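Local coordinates for abhydrolase domain-containing protein (Exiguobacterium antarcticum, PDB 5H3H), which is an esterase of the alpha/beta hydrolase family that probably cleaves ester bonds with a serine nucleophile and may also act as a perhydrolase, at residues Y14-G19 against Y49-V54; M36-K41 against Q174-N179; A124-Q129 against D198-D203. All coordinates share one frame; numbering follows the deposited sequence.

Interaction 1. Residues Y14-G19 against Y49-V54; sequences YVEDIG and YRYIGV
Four backbone hydrogen bonds tie strand 14-18 to strand 50-54, which run antiparallel with their axes 4.7 Å apart at closest approach. Glu-16 with Gly-53 and Ile-18 with Tyr-51 are the hydrogen-bonded pairs, the shortest bond being Tyr-51 N to Ile-18 O at 2.7 Å. Val-15 with Val-54 and Asp-17 with Ile-52 are the non-hydrogen-bonded pairs.

The ionic part is a side-on salt bridge. Arg-50, extended from CG to NE, gives NE to Asp-17 OD1 at 2.8 Å and NH2 to Asp-17 OD2 at 2.7 Å. Both oxygens use their syn lone pairs, and the two flat groups lie within 11° of coplanar, so each fixes the other's rotation.

Apolar contacts divide between the faces. Val-15 CG1 and Ile-52 CG2 lie side by side at 3.5 Å. On the other face Ile-18 CD1 nears Tyr-51 CD2, and a side chain at Gly-53 would collide with the Tyr-51 hydroxyl, which bonds Asn-34.

The pair belongs to the antiparallel end of the hydrolase sheet, with strand 4-6 beyond strand 12-18 and parallel strand 23-27 beyond strand 50-54. Helix 71-85 packs on the Val-15 and Val-54 face, helix 38-46 on that of Ile-18 and Tyr-51.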
# COMPACT_ATOMS: atom_id res chain seq x y z
N TYR B 14 -22.02 8.37 4.24
CA TYR B 14 -23.09 8.13 3.29
C TYR B 14 -22.49 7.77 1.95
O TYR B 14 -21.53 8.40 1.53
CB TYR B 14 -23.97 9.36 3.13
CG TYR B 14 -25.09 9.14 2.17
CD1 TYR B 14 -26.16 8.36 2.53
CD2 TYR B 14 -25.05 9.66 0.88
CE1 TYR B 14 -27.19 8.12 1.65
CE2 TYR B 14 -26.07 9.44 -0.02
CZ TYR B 14 -27.14 8.65 0.38
OH TYR B 14 -28.21 8.39 -0.46
N VAL B 15 -23.07 6.79 1.28
CA VAL B 15 -22.69 6.42 -0.07
C VAL B 15 -23.94 6.22 -0.93
O VAL B 15 -24.85 5.46 -0.57
CB VAL B 15 -21.90 5.08 -0.08
CG1 VAL B 15 -21.44 4.78 -1.50
CG2 VAL B 15 -20.72 5.14 0.84
N GLU B 16 -23.99 6.91 -2.08
CA GLU B 16 -25.03 6.74 -3.04
C GLU B 16 -24.55 5.57 -3.95
O GLU B 16 -23.68 5.71 -4.82
CB GLU B 16 -25.22 8.05 -3.84
CG GLU B 16 -26.46 8.12 -4.71
CD GLU B 16 -27.78 8.46 -3.99
OE1 GLU B 16 -27.75 8.93 -2.83
OE2 GLU B 16 -28.88 8.30 -4.61
N ASP B 17 -25.11 4.40 -3.71
CA ASP B 17 -24.66 3.19 -4.41
C ASP B 17 -25.82 2.79 -5.34
O ASP B 17 -26.90 2.43 -4.88
CB ASP B 17 -24.30 2.12 -3.38
CG ASP B 17 -23.96 0.74 -4.03
OD1 ASP B 17 -23.84 0.65 -5.27
OD2 ASP B 17 -23.80 -0.28 -3.28
N ILE B 18 -25.60 2.92 -6.65
CA ILE B 18 -26.68 2.80 -7.66
C ILE B 18 -26.20 2.03 -8.91
O ILE B 18 -25.12 2.36 -9.47
CB ILE B 18 -27.10 4.20 -8.19
CG1 ILE B 18 -27.51 5.11 -7.07
CG2 ILE B 18 -28.30 4.06 -9.10
CD1 ILE B 18 -27.78 6.56 -7.50
N GLY B 19 -27.01 1.06 -9.37
CA GLY B 19 -26.72 0.29 -10.59
C GLY B 19 -26.04 -1.03 -10.26
O GLY B 19 -25.80 -1.33 -9.09
N TYR B 49 -23.13 0.90 -15.90
CA TYR B 49 -22.14 0.87 -14.82
C TYR B 49 -22.80 1.18 -13.47
O TYR B 49 -23.93 1.61 -13.43
CB TYR B 49 -21.01 1.86 -15.16
CG TYR B 49 -20.22 1.32 -16.34
CD1 TYR B 49 -19.12 0.47 -16.13
CD2 TYR B 49 -20.63 1.55 -17.64
CE1 TYR B 49 -18.42 -0.09 -17.20
CE2 TYR B 49 -19.97 0.99 -18.72
CZ TYR B 49 -18.86 0.18 -18.49
OH TYR B 49 -18.21 -0.36 -19.58
N ARG B 50 -22.08 0.90 -12.40
CA ARG B 50 -22.54 1.11 -11.08
C ARG B 50 -21.84 2.35 -10.51
O ARG B 50 -20.62 2.39 -10.43
CB ARG B 50 -22.21 -0.11 -10.27
CG ARG B 50 -22.69 -0.05 -8.86
CD ARG B 50 -22.33 -1.36 -8.20
NE ARG B 50 -22.56 -1.32 -6.76
CZ ARG B 50 -22.26 -2.31 -5.93
NH1 ARG B 50 -21.70 -3.43 -6.40
NH2 ARG B 50 -22.47 -2.17 -4.61
N TYR B 51 -22.65 3.34 -10.13
CA TYR B 51 -22.21 4.62 -9.56
C TYR B 51 -22.05 4.47 -8.06
O TYR B 51 -22.96 4.01 -7.39
CB TYR B 51 -23.26 5.69 -9.89
CG TYR B 51 -23.00 7.01 -9.27
CD1 TYR B 51 -22.05 7.91 -9.82
CD2 TYR B 51 -23.71 7.43 -8.13
CE1 TYR B 51 -21.86 9.15 -9.27
CE2 TYR B 51 -23.47 8.68 -7.57
CZ TYR B 51 -22.57 9.54 -8.14
OH TYR B 51 -22.32 10.78 -7.52
N ILE B 52 -20.88 4.81 -7.53
CA ILE B 52 -20.65 4.81 -6.12
C ILE B 52 -20.16 6.23 -5.77
O ILE B 52 -19.02 6.51 -5.89
CB ILE B 52 -19.67 3.72 -5.67
CG1 ILE B 52 -20.25 2.31 -5.91
CG2 ILE B 52 -19.33 3.87 -4.20
CD1 ILE B 52 -19.51 1.57 -6.99
N GLY B 53 -21.07 7.10 -5.33
CA GLY B 53 -20.71 8.50 -5.04
C GLY B 53 -20.61 8.64 -3.54
O GLY B 53 -21.64 8.53 -2.87
N VAL B 54 -19.41 8.85 -3.04
CA VAL B 54 -19.19 8.98 -1.62
C VAL B 54 -19.41 10.43 -1.16
O VAL B 54 -18.96 11.39 -1.86
CB VAL B 54 -17.83 8.50 -1.15
CG1 VAL B 54 -17.50 7.09 -1.67
CG2 VAL B 54 -16.76 9.47 -1.53

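Interaction 2. Residues M36-K41 against Q174-N179; sequences MFEYQK and QQWFHN
Trp-176 and Phe-177, neighbours on helix 171-182, reach across to the turn and helix start at 36-39, and no hydrogen bond crosses between the two segments. The close-packed part lies around Met-36. The far corner of the indole, Trp-176 CH2, comes to 4.0 Å from Met-36 CA, so the ring rests against the backbone of Met-36. The side chain turns to Phe-177 instead: Met-36 CB meets the edge of the Phe-177 ring in its plane, 4.0 Å from CE1. Met-36 holds CG in the crowded position between its backbone N and carbonyl carbon (chi1 68°), which sets that carbon over the centre of the Phe-37 ring, 4.1 Å above its plane. Met-36 and Phe-177 are both buried.

The partly exposed side still holds the closest single approach of the contact. Glu-38 meets the indole tip to tip, its OE1 3.7 Å from Trp-176 CZ2, in van der Waals contact. Its CG meanwhile sits over one face of Tyr-39, offset toward the rim. The fit slackens at Tyr-39, which turns its edge to the face of Trp-176 in an offset edge-to-face pair, with planes at 84° and the Tyr-39 ring centroid 6.0 Å from that of the six-membered ring of Trp-176. An alanine in place of Trp-176 would probably loosen both parts of the contact, since it removes the ring that touches Met-36, Glu-38 and Tyr-39 together.

Helix 171-182 belongs to the run of helices between strands 114-120 and 211-217, the position of the cap in many alpha/beta hydrolases, so the contact probably joins cap to core. Phe-177 also packs on Phe-164 and Phe-165, Met-36 touches Phe-95 of strand 90-95, and Tyr-39 reaches Arg-255 of helix 255-267.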
# COMPACT_ATOMS: atom_id res chain seq x y z
N MET B 36 -22.75 16.63 -7.04
CA MET B 36 -22.17 17.44 -8.14
C MET B 36 -21.91 16.60 -9.41
O MET B 36 -21.68 17.16 -10.46
CB MET B 36 -20.86 18.11 -7.75
CG MET B 36 -19.74 17.16 -7.53
SD MET B 36 -18.21 17.90 -6.97
CE MET B 36 -17.14 17.30 -8.24
N PHE B 37 -21.90 15.27 -9.30
CA PHE B 37 -21.61 14.40 -10.45
C PHE B 37 -22.87 13.96 -11.18
O PHE B 37 -22.81 13.07 -12.07
CB PHE B 37 -20.86 13.14 -9.97
CG PHE B 37 -19.49 13.39 -9.44
CD1 PHE B 37 -18.50 13.95 -10.26
CD2 PHE B 37 -19.16 13.08 -8.12
CE1 PHE B 37 -17.22 14.16 -9.78
CE2 PHE B 37 -17.89 13.31 -7.62
CZ PHE B 37 -16.89 13.84 -8.48
N GLU B 38 -24.02 14.54 -10.86
CA GLU B 38 -25.28 14.00 -11.39
C GLU B 38 -25.33 13.79 -12.91
O GLU B 38 -25.83 12.77 -13.35
CB GLU B 38 -26.50 14.79 -10.89
CG GLU B 38 -27.03 15.93 -11.77
CD GLU B 38 -28.30 16.56 -11.18
OE1 GLU B 38 -28.51 16.50 -9.92
OE2 GLU B 38 -29.13 17.08 -11.95
N TYR B 39 -24.84 14.79 -13.69
CA TYR B 39 -24.81 14.73 -15.17
C TYR B 39 -23.96 13.56 -15.72
O TYR B 39 -24.30 12.98 -16.74
CB TYR B 39 -24.40 16.11 -15.78
CG TYR B 39 -25.41 17.15 -15.41
CD1 TYR B 39 -26.66 17.16 -16.01
CD2 TYR B 39 -25.21 17.99 -14.29
CE1 TYR B 39 -27.66 18.01 -15.58
CE2 TYR B 39 -26.20 18.85 -13.87
CZ TYR B 39 -27.43 18.86 -14.52
OH TYR B 39 -28.46 19.71 -14.12
N GLN B 40 -22.88 13.23 -15.01
CA GLN B 40 -22.05 12.07 -15.31
C GLN B 40 -22.71 10.80 -14.87
O GLN B 40 -22.75 9.84 -15.60
CB GLN B 40 -20.67 12.20 -14.65
CG GLN B 40 -19.80 13.24 -15.33
CD GLN B 40 -20.29 14.65 -15.06
OE1 GLN B 40 -20.44 15.03 -13.92
NE2 GLN B 40 -20.50 15.43 -16.09
N LYS B 41 -23.27 10.80 -13.68
CA LYS B 41 -23.92 9.61 -13.12
C LYS B 41 -25.02 9.13 -14.05
O LYS B 41 -25.19 7.90 -14.21
CB LYS B 41 -24.49 9.92 -11.71
CG LYS B 41 -25.48 8.91 -11.17
CD LYS B 41 -26.23 9.48 -9.97
CE LYS B 41 -27.23 10.55 -10.39
NZ LYS B 41 -27.97 11.15 -9.24
N GLN B 174 -26.57 27.44 -11.33
CA GLN B 174 -25.67 27.97 -10.32
C GLN B 174 -26.23 27.84 -8.92
O GLN B 174 -25.48 27.53 -8.02
CB GLN B 174 -25.32 29.42 -10.56
CG GLN B 174 -24.41 29.69 -11.73
CD GLN B 174 -24.08 31.19 -11.88
OE1 GLN B 174 -23.55 31.84 -10.96
NE2 GLN B 174 -24.37 31.75 -13.05
N GLN B 175 -27.54 28.09 -8.72
CA GLN B 175 -28.12 28.00 -7.40
C GLN B 175 -28.11 26.56 -6.87
O GLN B 175 -27.89 26.31 -5.68
CB GLN B 175 -29.53 28.54 -7.38
CG GLN B 175 -30.16 28.70 -5.99
CD GLN B 175 -29.51 29.81 -5.11
OE1 GLN B 175 -29.09 30.85 -5.60
NE2 GLN B 175 -29.40 29.56 -3.80
N TRP B 176 -28.42 25.63 -7.75
CA TRP B 176 -28.29 24.23 -7.42
C TRP B 176 -26.90 23.92 -6.86
O TRP B 176 -26.76 23.22 -5.86
CB TRP B 176 -28.67 23.35 -8.64
CG TRP B 176 -28.22 21.92 -8.50
CD1 TRP B 176 -28.80 20.92 -7.72
CD2 TRP B 176 -27.08 21.35 -9.10
NE1 TRP B 176 -28.06 19.80 -7.80
CE2 TRP B 176 -27.02 20.01 -8.67
CE3 TRP B 176 -26.09 21.83 -9.95
CZ2 TRP B 176 -25.98 19.13 -9.06
CZ3 TRP B 176 -25.07 20.95 -10.38
CH2 TRP B 176 -25.02 19.61 -9.90
N PHE B 177 -25.87 24.36 -7.57
CA PHE B 177 -24.50 24.04 -7.23
C PHE B 177 -24.09 24.70 -5.94
O PHE B 177 -23.47 24.06 -5.07
CB PHE B 177 -23.54 24.33 -8.39
CG PHE B 177 -22.15 23.89 -8.10
CD1 PHE B 177 -21.83 22.53 -8.13
CD2 PHE B 177 -21.19 24.81 -7.72
CE1 PHE B 177 -20.54 22.09 -7.82
CE2 PHE B 177 -19.89 24.38 -7.44
CZ PHE B 177 -19.57 23.02 -7.48
N HIS B 178 -24.46 25.97 -5.80
CA HIS B 178 -24.31 26.69 -4.53
C HIS B 178 -24.92 25.94 -3.32
O HIS B 178 -24.25 25.71 -2.29
CB HIS B 178 -24.95 28.04 -4.68
CG HIS B 178 -24.79 28.91 -3.48
ND1 HIS B 178 -25.80 29.14 -2.59
CD2 HIS B 178 -23.71 29.56 -2.99
CE1 HIS B 178 -25.37 29.92 -1.62
NE2 HIS B 178 -24.11 30.21 -1.86
N ASN B 179 -26.19 25.50 -3.46
CA ASN B 179 -26.87 24.83 -2.37
C ASN B 179 -26.23 23.47 -1.99
O ASN B 179 -26.30 23.11 -0.80
CB ASN B 179 -28.35 24.65 -2.67
CG ASN B 179 -29.13 25.94 -2.60
OD1 ASN B 179 -28.67 26.98 -2.10
ND2 ASN B 179 -30.33 25.89 -3.08

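Interaction 3. Residues A124-Q129 against D198-D203; sequences APVFTQ and DEDLRD
Arg-202 gives the clearest route through this meeting of two loops. From its CB, CG leaves anti to the carbonyl carbon (chi1 -78°) and packs on the ring of Pro-125, 3.6 Å from that residue's CB, the two side chains crossing at about a right angle. The next atom, CD, lies 3.9 Å from Val-126 CG2, and NE rests against the same methyl, which sits oblique to the guanidinium. A bend at chi3 (-61°) brings the guanidinium back to its own segment: NE bonds Asp-200 OD1 at 3.2 Å and NH2 bonds Asp-200 OD2 at 2.9 Å, a side-on salt bridge in the guanidinium plane that meets both oxygens from above the carboxylate plane. The remaining nitrogen, NH1, forms a second salt bridge with Asp-131.

The backbone N of Arg-202 also bonds Asp-200 OD1, at 2.8 Å, closing an Asx turn, so OD1 accepts from both the backbone N and the side-chain NE of Arg-202.

Between the loops the direct bond runs from Leu-201 N to Pro-125 O, 2.7 Å long, nearly straight and in the carbonyl plane. Pro-125 follows a cis peptide bond. A water adds a second bridge, accepting from Phe-127 N at 3.0 Å and donating to Glu-199 O at 2.6 Å.

One backbone bond and one water bridge thus join the loops; the Asp-200 pairing shapes the arginine, which then packs on Pro-125 and Val-126. Asp-200 and Asp-131 probably offset the charge of Arg-202, which would favour its place beside apolar Val-126, just before Phe-127, which touches the bound ethaneperoxoic acid.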
# COMPACT_ATOMS: atom_id res chain seq x y z
N ALA B 124 -3.63 18.47 -6.60
CA ALA B 124 -2.45 17.61 -6.42
C ALA B 124 -1.38 17.97 -7.43
O ALA B 124 -1.73 18.44 -8.50
CB ALA B 124 -2.80 16.14 -6.54
N PRO B 125 -0.11 17.74 -7.08
CA PRO B 125 0.32 17.15 -5.76
C PRO B 125 0.22 18.01 -4.51
O PRO B 125 0.35 17.47 -3.38
CB PRO B 125 1.82 16.81 -5.99
CG PRO B 125 2.19 17.48 -7.28
CD PRO B 125 0.92 17.51 -8.11
N VAL B 126 0.04 19.31 -4.70
CA VAL B 126 -0.14 20.23 -3.60
C VAL B 126 -1.09 21.27 -4.13
O VAL B 126 -1.04 21.66 -5.28
CB VAL B 126 1.14 20.96 -3.17
CG1 VAL B 126 1.07 21.32 -1.69
CG2 VAL B 126 2.40 20.17 -3.47
N PHE B 127 -1.97 21.71 -3.26
CA PHE B 127 -2.96 22.75 -3.66
C PHE B 127 -2.39 24.17 -3.49
O PHE B 127 -2.91 25.11 -4.07
CB PHE B 127 -4.24 22.57 -2.81
CG PHE B 127 -5.36 23.53 -3.13
CD1 PHE B 127 -6.00 23.49 -4.35
CD2 PHE B 127 -5.78 24.47 -2.18
CE1 PHE B 127 -7.03 24.35 -4.64
CE2 PHE B 127 -6.81 25.31 -2.45
CZ PHE B 127 -7.46 25.26 -3.69
N THR B 128 -1.42 24.30 -2.61
CA THR B 128 -0.82 25.60 -2.27
C THR B 128 0.68 25.63 -2.65
O THR B 128 1.31 24.59 -2.84
CB THR B 128 -1.07 25.96 -0.77
OG1 THR B 128 -0.58 24.92 0.11
CG2 THR B 128 -2.58 26.17 -0.58
N GLN B 129 1.22 26.84 -2.81
CA GLN B 129 2.62 26.99 -3.29
C GLN B 129 3.62 26.51 -2.24
O GLN B 129 3.31 26.50 -1.05
CB GLN B 129 2.91 28.43 -3.67
CG GLN B 129 1.92 29.02 -4.64
CD GLN B 129 2.52 30.08 -5.57
OE1 GLN B 129 3.66 30.54 -5.37
NE2 GLN B 129 1.76 30.47 -6.59
N ASP B 198 -2.33 22.30 3.64
CA ASP B 198 -1.11 21.73 4.21
C ASP B 198 -0.63 20.44 3.55
O ASP B 198 0.56 20.14 3.66
CB ASP B 198 -1.30 21.41 5.69
CG ASP B 198 -1.37 22.64 6.57
OD1 ASP B 198 -1.01 23.78 6.18
OD2 ASP B 198 -1.82 22.47 7.71
N GLU B 199 -1.50 19.69 2.89
CA GLU B 199 -1.16 18.36 2.39
C GLU B 199 -0.25 18.46 1.16
O GLU B 199 -0.38 19.38 0.37
CB GLU B 199 -2.41 17.56 2.05
CG GLU B 199 -3.28 17.17 3.22
CD GLU B 199 -2.95 15.82 3.84
OE1 GLU B 199 -2.05 15.11 3.36
OE2 GLU B 199 -3.60 15.46 4.82
N ASP B 200 0.68 17.53 1.02
CA ASP B 200 1.71 17.60 -0.00
C ASP B 200 2.01 16.16 -0.46
O ASP B 200 2.58 15.39 0.29
CB ASP B 200 2.99 18.30 0.57
CG ASP B 200 4.29 18.07 -0.29
OD1 ASP B 200 4.26 17.48 -1.42
OD2 ASP B 200 5.37 18.50 0.18
N LEU B 201 1.57 15.81 -1.67
CA LEU B 201 1.75 14.47 -2.18
C LEU B 201 2.90 14.35 -3.18
O LEU B 201 2.97 13.34 -3.89
CB LEU B 201 0.46 13.97 -2.85
CG LEU B 201 -0.82 14.07 -2.00
CD1 LEU B 201 -2.03 13.65 -2.80
CD2 LEU B 201 -0.73 13.25 -0.73
N ARG B 202 3.84 15.31 -3.21
CA ARG B 202 4.89 15.27 -4.27
C ARG B 202 5.73 13.96 -4.26
O ARG B 202 5.86 13.30 -5.28
CB ARG B 202 5.80 16.51 -4.24
CG ARG B 202 5.10 17.70 -4.88
CD ARG B 202 5.91 18.95 -4.74
NE ARG B 202 6.09 19.23 -3.33
CZ ARG B 202 6.97 20.09 -2.83
NH1 ARG B 202 7.73 20.83 -3.65
NH2 ARG B 202 7.06 20.24 -1.49
N ASP B 203 6.21 13.56 -3.10
CA ASP B 203 6.92 12.27 -2.92
C ASP B 203 6.16 11.04 -3.40
O ASP B 203 6.76 10.05 -3.84
CB ASP B 203 7.29 12.06 -1.42
CG ASP B 203 8.71 12.53 -1.06
OD1 ASP B 203 9.48 13.02 -1.93
OD2 ASP B 203 9.07 12.38 0.13
O HOH W 1 -2.56 20.36 -0.70

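Interactions 1 and 2 lie side by side, centres about 16 Å apart, and touch: Tyr-51 CG packs 3.6 Å from Lys-41 CG, and Tyr-51 OH lies 3.7 Å from Phe-37 CB. Interaction 3 is across the centre of the chain, about 27 Å from the centre of interaction 2 and 28 Å from that of interaction 1. Interactions 2 and 3 lie nearer the ligand: Phe-127 of interaction 3 touches the ethaneperoxoic acid, while the Met-36 side chain of interaction 2 is about 6 Å from it. Interaction 1 is more remote, with the Val-54 side chain about 13 Å away. The pocket also holds Ser-96 and His-248, probably two members of a catalytic triad.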